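Local coordinates for protein putative glutaryl-CoA dehydrogenase (Thermus thermophilus, PDB 2EBA) that belongs to the acyl-CoA dehydrogenase family of flavoproteins and binds flavin-adenine dinucleotide in an assembly of four chains, at residues A[1-7]-A[294-299]; A[75-80]-A[246-250]. All coordinates share one frame; numbering follows the deposited sequence.

In the fold
The chain starts with the irregular segment 1-7, which lies on helix 281-309 of the C-terminal helical domain; contact 1 thus closes a loop of 286 residues running through the N-terminal helices and the middle strands. Contact 2 falls wholly within that loop: helix 72-85, from the N-terminal helical domain, meets helix 235-269 of the C-terminal one. Together they fasten the two helical domains of the acyl-CoA dehydrogenase fold to each other, using two helices that follow one another in the chain. The centres of contact 1 and contact 2 are about 13 Å apart. Tyr80 of contact 2 links them, its hydroxyl probably hydrogen-bonded to His294 and its ring packed on Met1 and Leu298.

Contact 1 of 2, residues A[1-7]-A[294-299]; sequences MLDFYAL and HTEGLL
Leu2 lays its CD2 methyl over the centre of the His294 ring, 3.4 Å from the ring centroid, where the N-terminal segment of this acyl-CoA dehydrogenase fold crosses helix 281-309 of the C-terminal helical domain. With Leu2 CG turned anti to the backbone N (chi1 172°), the branched side chain slides past the imidazole, and CD2 makes an almost vertical CH-pi contact. A second such contact has the roles reversed: Thr295 CG2 stands over one face of the Tyr5 ring, 3.6 Å from its centroid. Packing is tight at Leu7, whose branched end can reach two neighbours: its CD1 presses on Leu299 CD2 at 3.5 Å, closer than usual van der Waals contact, while CD2 sits against Leu298 CB. Met1, itself partly exposed, touches this helix more sparsely, its CE meeting the buried Leu298 CD1 tip to tip at 3.8 Å. Asp3 suits the turn from Asp3 to Ala6, because its OD1 accepts the N-H of Leu7 on the syn side and OD2 that of Glu8. From within the turn, Tyr5 OH bonds to Gln317 O of the second subunit. Thr295 OG1 bonds to Leu291 O in its own helix, and His294 NE2 probably to Tyr80 OH. No direct hydrogen bond spans the segments; a water bridges them, accepting from Phe4 N and bonding to Thr295 OG1 and, in the imidazole plane, to His294 ND1 at 2.7 Å.

Contact 2 of 2, residues A[75-80]-A[246-250]; sequences YGLICY and FGIAW
This is a close helix-helix packing in the buried interior of the chain, joining helix 72-85 of the N-terminal helical domain to helix 235-269 of the C-terminal one. The short segments cross at -50°, with axes 7.7 Å apart at their closest. Two glycines make this approach possible: the CA atoms of Gly76 and Gly247 lie 4.9 Å from each other, and neither brings a side chain between the helices. Trp250 uses the room at Gly76. One indole face lies against the backbone there, so that Gly76 CA stands over the five-membered ring, 3.4 Å from the centroid, in a CH-pi contact; CG anti to the carbonyl carbon (chi1 -83°) directs the ring across the other helix. Gly76 O comes to 3.1 Å from Trp250 CB. The far rim of the indole, at CZ3, meets Leu77 CD2 at 3.7 Å, a methyl well matched to an apolar ring. At Gly247, the small Cys79 fits its CB against Gly247 O at 3.3 Å. Tyr75 and Phe246 slide past each other, Tyr75 CD2 meeting Phe246 CD2 at the phenylalanine ring edge, 3.8 Å away. Tyr80 CD1 rests 3.4 Å from Trp250 O. Tyr75 OH bonds to Ser98 of helix 87-107, Tyr80 OH to Glu257, further along helix 235-269, and probably to His294. With no hydrogen bond between the segments, cohesion rests largely on van der Waals and CH-pi contacts, while the tyrosine hydroxyls find polar partners beyond them.

Contact 1 of 2, residues A[1-7]-A[294-299]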
ATOM      1  N   MET A   1      -6.574  -5.165  29.106  1.00 16.32           N
ATOM      2  CA  MET A   1      -6.482  -5.260  27.617  1.00 15.43           C
ATOM      3  C   MET A   1      -5.715  -4.064  27.044  1.00 16.35           C
ATOM      4  O   MET A   1      -5.571  -3.036  27.705  1.00 18.90           O
ATOM      5  CB  MET A   1      -7.883  -5.293  27.001  1.00 11.05           C
ATOM      6  CG  MET A   1      -8.702  -4.055  27.284  1.00  7.87           C
ATOM      7  SD  MET A   1     -10.324  -4.160  26.637  1.00  1.54           S
ATOM      8  CE  MET A   1     -10.127  -3.836  24.969  1.00  1.54           C
ATOM      9  N   LEU A   2      -5.217  -4.209  25.821  1.00 14.90           N
ATOM     10  CA  LEU A   2      -4.501  -3.138  25.152  1.00 14.93           C
ATOM     11  C   LEU A   2      -5.519  -2.004  24.940  1.00 15.17           C
ATOM     12  O   LEU A   2      -6.584  -2.211  24.361  1.00 15.18           O
ATOM     13  CB  LEU A   2      -3.951  -3.639  23.810  1.00 13.24           C
ATOM     14  CG  LEU A   2      -3.323  -2.632  22.843  1.00 12.64           C
ATOM     15  CD1 LEU A   2      -2.100  -1.991  23.469  1.00 13.12           C
ATOM     16  CD2 LEU A   2      -2.950  -3.345  21.556  1.00 12.81           C
ATOM     17  N   ASP A   3      -5.193  -0.808  25.407  1.00 14.79           N
ATOM     18  CA  ASP A   3      -6.122   0.301  25.282  1.00 14.68           C
ATOM     19  C   ASP A   3      -5.377   1.628  25.271  1.00 15.32           C
ATOM     20  O   ASP A   3      -5.272   2.295  26.294  1.00 15.61           O
ATOM     21  CB  ASP A   3      -7.091   0.241  26.459  1.00 14.93           C
ATOM     22  CG  ASP A   3      -8.282   1.133  26.284  1.00 14.60           C
ATOM     23  OD1 ASP A   3      -8.540   1.580  25.157  1.00 16.37           O
ATOM     24  OD2 ASP A   3      -8.979   1.373  27.285  1.00 15.54           O
ATOM     25  N   PHE A   4      -4.882   2.015  24.100  1.00 14.59           N
ATOM     26  CA  PHE A   4      -4.123   3.246  23.959  1.00 13.00           C
ATOM     27  C   PHE A   4      -4.949   4.516  24.168  1.00 12.20           C
ATOM     28  O   PHE A   4      -4.420   5.519  24.638  1.00 11.40           O
ATOM     29  CB  PHE A   4      -3.445   3.280  22.583  1.00 12.50           C
ATOM     30  CG  PHE A   4      -2.480   4.423  22.401  1.00 12.75           C
ATOM     31  CD1 PHE A   4      -1.453   4.646  23.317  1.00 12.92           C
ATOM     32  CD2 PHE A   4      -2.582   5.266  21.304  1.00 12.51           C
ATOM     33  CE1 PHE A   4      -0.550   5.690  23.139  1.00 11.55           C
ATOM     34  CE2 PHE A   4      -1.679   6.312  21.122  1.00 12.97           C
ATOM     35  CZ  PHE A   4      -0.666   6.520  22.042  1.00 11.22           C
ATOM     36  N   TYR A   5      -6.232   4.481  23.825  1.00 12.86           N
ATOM     37  CA  TYR A   5      -7.096   5.651  23.973  1.00 12.69           C
ATOM     38  C   TYR A   5      -8.036   5.565  25.165  1.00 13.62           C
ATOM     39  O   TYR A   5      -9.048   6.271  25.225  1.00 14.32           O
ATOM     40  CB  TYR A   5      -7.896   5.881  22.681  1.00 12.17           C
ATOM     41  CG  TYR A   5      -7.243   6.813  21.675  1.00 10.40           C
ATOM     42  CD1 TYR A   5      -5.854   6.963  21.615  1.00  9.35           C
ATOM     43  CD2 TYR A   5      -8.013   7.531  20.760  1.00 12.02           C
ATOM     44  CE1 TYR A   5      -5.247   7.809  20.668  1.00  9.88           C
ATOM     45  CE2 TYR A   5      -7.415   8.379  19.805  1.00 10.94           C
ATOM     46  CZ  TYR A   5      -6.035   8.509  19.768  1.00  9.05           C
ATOM     47  OH  TYR A   5      -5.441   9.326  18.831  1.00  7.56           O
ATOM     48  N   ALA A   6      -7.685   4.698  26.114  1.00 14.06           N
ATOM     49  CA  ALA A   6      -8.445   4.479  27.342  1.00 14.55           C
ATOM     50  C   ALA A   6      -9.952   4.377  27.145  1.00 15.01           C
ATOM     51  O   ALA A   6     -10.720   5.038  27.855  1.00 14.66           O
ATOM     52  CB  ALA A   6      -8.141   5.585  28.364  1.00 14.16           C
ATOM     53  N   LEU A   7     -10.366   3.525  26.210  1.00 16.41           N
ATOM     54  CA  LEU A   7     -11.772   3.321  25.944  1.00 18.20           C
ATOM     55  C   LEU A   7     -12.410   2.559  27.101  1.00 18.07           C
ATOM     56  O   LEU A   7     -13.636   2.504  27.193  1.00 18.38           O
ATOM     57  CB  LEU A   7     -11.978   2.504  24.665  1.00 19.74           C
ATOM     58  CG  LEU A   7     -12.133   3.160  23.284  1.00 23.64           C
ATOM     59  CD1 LEU A   7     -12.216   4.686  23.362  1.00 23.68           C
ATOM     60  CD2 LEU A   7     -10.960   2.749  22.429  1.00 24.86           C
ATOM     61  N   HIS A 294      -5.167  -0.848  15.984  1.00 11.48           N
ATOM     62  CA  HIS A 294      -5.884  -1.359  17.131  1.00 10.70           C
ATOM     63  C   HIS A 294      -6.752  -0.300  17.783  1.00 11.61           C
ATOM     64  O   HIS A 294      -7.880  -0.572  18.158  1.00 10.96           O
ATOM     65  CB  HIS A 294      -4.904  -1.935  18.146  1.00  9.62           C
ATOM     66  CG  HIS A 294      -5.569  -2.584  19.317  1.00 11.20           C
ATOM     67  ND1 HIS A 294      -5.941  -1.885  20.446  1.00  9.85           N
ATOM     68  CD2 HIS A 294      -5.939  -3.870  19.530  1.00  9.64           C
ATOM     69  CE1 HIS A 294      -6.510  -2.715  21.302  1.00 10.31           C
ATOM     70  NE2 HIS A 294      -6.523  -3.922  20.773  1.00  7.35           N
ATOM     71  N   THR A 295      -6.223   0.912  17.912  1.00 13.23           N
ATOM     72  CA  THR A 295      -6.957   2.017  18.516  1.00 13.42           C
ATOM     73  C   THR A 295      -8.161   2.381  17.653  1.00 13.63           C
ATOM     74  O   THR A 295      -9.249   2.616  18.167  1.00 13.48           O
ATOM     75  CB  THR A 295      -6.034   3.245  18.669  1.00 14.50           C
ATOM     76  OG1 THR A 295      -4.906   2.883  19.481  1.00 15.28           O
ATOM     77  CG2 THR A 295      -6.769   4.402  19.306  1.00 13.00           C
ATOM     78  N   GLU A 296      -7.954   2.426  16.341  1.00 13.23           N
ATOM     79  CA  GLU A 296      -9.012   2.744  15.397  1.00 12.37           C
ATOM     80  C   GLU A 296     -10.087   1.667  15.465  1.00 11.06           C
ATOM     81  O   GLU A 296     -11.275   1.955  15.472  1.00 10.46           O
ATOM     82  CB  GLU A 296      -8.436   2.816  13.982  1.00 13.09           C
ATOM     83  CG  GLU A 296      -7.581   4.043  13.745  1.00 13.20           C
ATOM     84  CD  GLU A 296      -6.865   4.019  12.411  1.00 13.12           C
ATOM     85  OE1 GLU A 296      -6.350   5.082  12.005  1.00 12.29           O
ATOM     86  OE2 GLU A 296      -6.801   2.945  11.779  1.00 13.35           O
ATOM     87  N   GLY A 297      -9.652   0.419  15.536  1.00 10.32           N
ATOM     88  CA  GLY A 297     -10.588  -0.684  15.593  1.00  8.89           C
ATOM     89  C   GLY A 297     -11.461  -0.714  16.825  1.00  7.43           C
ATOM     90  O   GLY A 297     -12.648  -0.946  16.714  1.00  4.19           O
ATOM     91  N   LEU A 298     -10.878  -0.500  17.998  1.00 11.06           N
ATOM     92  CA  LEU A 298     -11.665  -0.496  19.232  1.00 14.20           C
ATOM     93  C   LEU A 298     -12.743   0.572  19.215  1.00 13.94           C
ATOM     94  O   LEU A 298     -13.868   0.338  19.666  1.00 14.52           O
ATOM     95  CB  LEU A 298     -10.780  -0.268  20.451  1.00 16.50           C
ATOM     96  CG  LEU A 298     -10.102  -1.476  21.074  1.00 18.79           C
ATOM     97  CD1 LEU A 298      -9.574  -1.064  22.430  1.00 20.87           C
ATOM     98  CD2 LEU A 298     -11.094  -2.624  21.243  1.00 18.92           C
ATOM     99  N   LEU A 299     -12.399   1.745  18.701  1.00 13.01           N
ATOM    100  CA  LEU A 299     -13.358   2.828  18.626  1.00 13.24           C
ATOM    101  C   LEU A 299     -14.533   2.466  17.729  1.00 12.97           C
ATOM    102  O   LEU A 299     -15.678   2.720  18.080  1.00 14.13           O
ATOM    103  CB  LEU A 299     -12.674   4.105  18.133  1.00 14.17           C
ATOM    104  CG  LEU A 299     -12.005   4.983  19.202  1.00 14.14           C
ATOM    105  CD1 LEU A 299     -11.236   6.067  18.512  1.00 14.51           C
ATOM    106  CD2 LEU A 299     -13.041   5.605  20.131  1.00 11.07           C
TER
HETATM  107  O   HOH W   1      -5.589   0.561  21.507  1.00  9.16           O

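Contact 2 of 2, residues A[75-80]-A[246-250]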
ATOM      1  N   TYR A  75     -20.762  -8.544  24.767  1.00 15.57           N
ATOM      2  CA  TYR A  75     -20.664  -9.637  23.805  1.00 14.80           C
ATOM      3  C   TYR A  75     -19.397  -9.386  23.000  1.00 15.34           C
ATOM      4  O   TYR A  75     -18.577 -10.281  22.818  1.00 15.23           O
ATOM      5  CB  TYR A  75     -21.905  -9.654  22.896  1.00 14.40           C
ATOM      6  CG  TYR A  75     -21.846 -10.594  21.691  1.00 13.41           C
ATOM      7  CD1 TYR A  75     -21.335 -11.889  21.804  1.00 12.60           C
ATOM      8  CD2 TYR A  75     -22.340 -10.191  20.448  1.00 12.21           C
ATOM      9  CE1 TYR A  75     -21.319 -12.751  20.707  1.00 11.14           C
ATOM     10  CE2 TYR A  75     -22.329 -11.037  19.353  1.00 11.40           C
ATOM     11  CZ  TYR A  75     -21.816 -12.316  19.485  1.00 13.14           C
ATOM     12  OH  TYR A  75     -21.781 -13.149  18.388  1.00 12.74           O
ATOM     13  N   GLY A  76     -19.238  -8.146  22.543  1.00 15.84           N
ATOM     14  CA  GLY A  76     -18.062  -7.786  21.777  1.00 14.99           C
ATOM     15  C   GLY A  76     -16.815  -8.080  22.575  1.00 13.63           C
ATOM     16  O   GLY A  76     -15.839  -8.591  22.042  1.00 11.76           O
ATOM     17  N   LEU A  77     -16.859  -7.769  23.866  1.00 13.53           N
ATOM     18  CA  LEU A  77     -15.734  -7.993  24.761  1.00 12.29           C
ATOM     19  C   LEU A  77     -15.400  -9.462  24.978  1.00 13.01           C
ATOM     20  O   LEU A  77     -14.244  -9.788  25.190  1.00 13.85           O
ATOM     21  CB  LEU A  77     -15.975  -7.321  26.118  1.00 10.33           C
ATOM     22  CG  LEU A  77     -15.907  -5.786  26.139  1.00 11.37           C
ATOM     23  CD1 LEU A  77     -16.403  -5.237  27.477  1.00  9.46           C
ATOM     24  CD2 LEU A  77     -14.485  -5.343  25.878  1.00  6.27           C
ATOM     25  N   ILE A  78     -16.380 -10.358  24.950  1.00 13.32           N
ATOM     26  CA  ILE A  78     -16.027 -11.749  25.148  1.00 14.41           C
ATOM     27  C   ILE A  78     -15.428 -12.263  23.835  1.00 13.61           C
ATOM     28  O   ILE A  78     -14.517 -13.089  23.831  1.00 11.42           O
ATOM     29  CB  ILE A  78     -17.236 -12.638  25.580  1.00 16.17           C
ATOM     30  CG1 ILE A  78     -18.081 -13.004  24.378  1.00 18.45           C
ATOM     31  CG2 ILE A  78     -18.072 -11.941  26.626  1.00 15.75           C
ATOM     32  CD1 ILE A  78     -18.007 -14.461  24.081  1.00 19.12           C
ATOM     33  N   CYS A  79     -15.937 -11.756  22.720  1.00 12.40           N
ATOM     34  CA  CYS A  79     -15.417 -12.157  21.419  1.00 12.57           C
ATOM     35  C   CYS A  79     -13.955 -11.748  21.332  1.00 12.89           C
ATOM     36  O   CYS A  79     -13.113 -12.495  20.830  1.00 13.63           O
ATOM     37  CB  CYS A  79     -16.218 -11.491  20.303  1.00 11.50           C
ATOM     38  SG  CYS A  79     -17.798 -12.280  20.015  1.00  8.09           S
ATOM     39  N   TYR A  80     -13.672 -10.555  21.843  1.00 12.38           N
ATOM     40  CA  TYR A  80     -12.332  -9.975  21.878  1.00 11.16           C
ATOM     41  C   TYR A  80     -11.353 -10.945  22.548  1.00 11.47           C
ATOM     42  O   TYR A  80     -10.325 -11.340  21.982  1.00  7.14           O
ATOM     43  CB  TYR A  80     -12.383  -8.657  22.673  1.00 11.79           C
ATOM     44  CG  TYR A  80     -11.095  -7.873  22.691  1.00 10.11           C
ATOM     45  CD1 TYR A  80     -10.829  -6.908  21.714  1.00 12.13           C
ATOM     46  CD2 TYR A  80     -10.118  -8.126  23.652  1.00  9.44           C
ATOM     47  CE1 TYR A  80      -9.621  -6.211  21.695  1.00 11.03           C
ATOM     48  CE2 TYR A  80      -8.902  -7.441  23.641  1.00 10.60           C
ATOM     49  CZ  TYR A  80      -8.664  -6.484  22.657  1.00 11.38           C
ATOM     50  OH  TYR A  80      -7.481  -5.787  22.633  1.00 12.16           O
ATOM     51  N   PHE A 246     -20.710  -8.274  13.899  1.00 10.42           N
ATOM     52  CA  PHE A 246     -20.485  -7.353  15.012  1.00 12.86           C
ATOM     53  C   PHE A 246     -19.444  -7.890  15.999  1.00 12.39           C
ATOM     54  O   PHE A 246     -18.512  -7.183  16.374  1.00 12.34           O
ATOM     55  CB  PHE A 246     -21.797  -7.086  15.764  1.00 12.37           C
ATOM     56  CG  PHE A 246     -21.606  -6.397  17.088  1.00 10.14           C
ATOM     57  CD1 PHE A 246     -21.374  -5.029  17.145  1.00  9.63           C
ATOM     58  CD2 PHE A 246     -21.620  -7.127  18.277  1.00  9.42           C
ATOM     59  CE1 PHE A 246     -21.158  -4.394  18.365  1.00  8.72           C
ATOM     60  CE2 PHE A 246     -21.402  -6.510  19.503  1.00  8.64           C
ATOM     61  CZ  PHE A 246     -21.170  -5.139  19.551  1.00  9.31           C
ATOM     62  N   GLY A 247     -19.630  -9.130  16.438  1.00 11.77           N
ATOM     63  CA  GLY A 247     -18.696  -9.720  17.373  1.00 10.36           C
ATOM     64  C   GLY A 247     -17.342  -9.923  16.741  1.00 10.58           C
ATOM     65  O   GLY A 247     -16.330  -9.836  17.419  1.00 12.34           O
ATOM     66  N   ILE A 248     -17.316 -10.200  15.445  1.00 10.29           N
ATOM     67  CA  ILE A 248     -16.062 -10.408  14.748  1.00 10.04           C
ATOM     68  C   ILE A 248     -15.245  -9.116  14.682  1.00  9.21           C
ATOM     69  O   ILE A 248     -14.025  -9.145  14.772  1.00  6.88           O
ATOM     70  CB  ILE A 248     -16.309 -10.938  13.331  1.00 11.28           C
ATOM     71  CG1 ILE A 248     -16.865 -12.366  13.418  1.00 10.83           C
ATOM     72  CG2 ILE A 248     -15.013 -10.861  12.506  1.00 11.36           C
ATOM     73  CD1 ILE A 248     -17.321 -12.917  12.114  1.00 10.79           C
ATOM     74  N   ALA A 249     -15.914  -7.980  14.527  1.00  9.53           N
ATOM     75  CA  ALA A 249     -15.195  -6.715  14.477  1.00 11.08           C
ATOM     76  C   ALA A 249     -14.474  -6.539  15.809  1.00 11.14           C
ATOM     77  O   ALA A 249     -13.406  -5.922  15.888  1.00 12.34           O
ATOM     78  CB  ALA A 249     -16.148  -5.575  14.238  1.00  9.94           C
ATOM     79  N   TRP A 250     -15.056  -7.101  16.857  1.00 10.03           N
ATOM     80  CA  TRP A 250     -14.456  -7.022  18.170  1.00  9.49           C
ATOM     81  C   TRP A 250     -13.324  -8.013  18.325  1.00  8.90           C
ATOM     82  O   TRP A 250     -12.222  -7.628  18.690  1.00  9.92           O
ATOM     83  CB  TRP A 250     -15.480  -7.283  19.252  1.00  9.14           C
ATOM     84  CG  TRP A 250     -16.277  -6.094  19.602  1.00  9.63           C
ATOM     85  CD1 TRP A 250     -17.451  -5.705  19.046  1.00  8.39           C
ATOM     86  CD2 TRP A 250     -15.996  -5.165  20.647  1.00  9.95           C
ATOM     87  NE1 TRP A 250     -17.932  -4.595  19.688  1.00  9.76           N
ATOM     88  CE2 TRP A 250     -17.058  -4.242  20.678  1.00 10.86           C
ATOM     89  CE3 TRP A 250     -14.945  -5.025  21.564  1.00 10.73           C
ATOM     90  CZ2 TRP A 250     -17.112  -3.191  21.600  1.00 12.70           C
ATOM     91  CZ3 TRP A 250     -14.992  -3.990  22.475  1.00 13.01           C
ATOM     92  CH2 TRP A 250     -16.074  -3.080  22.490  1.00 12.48           C
TER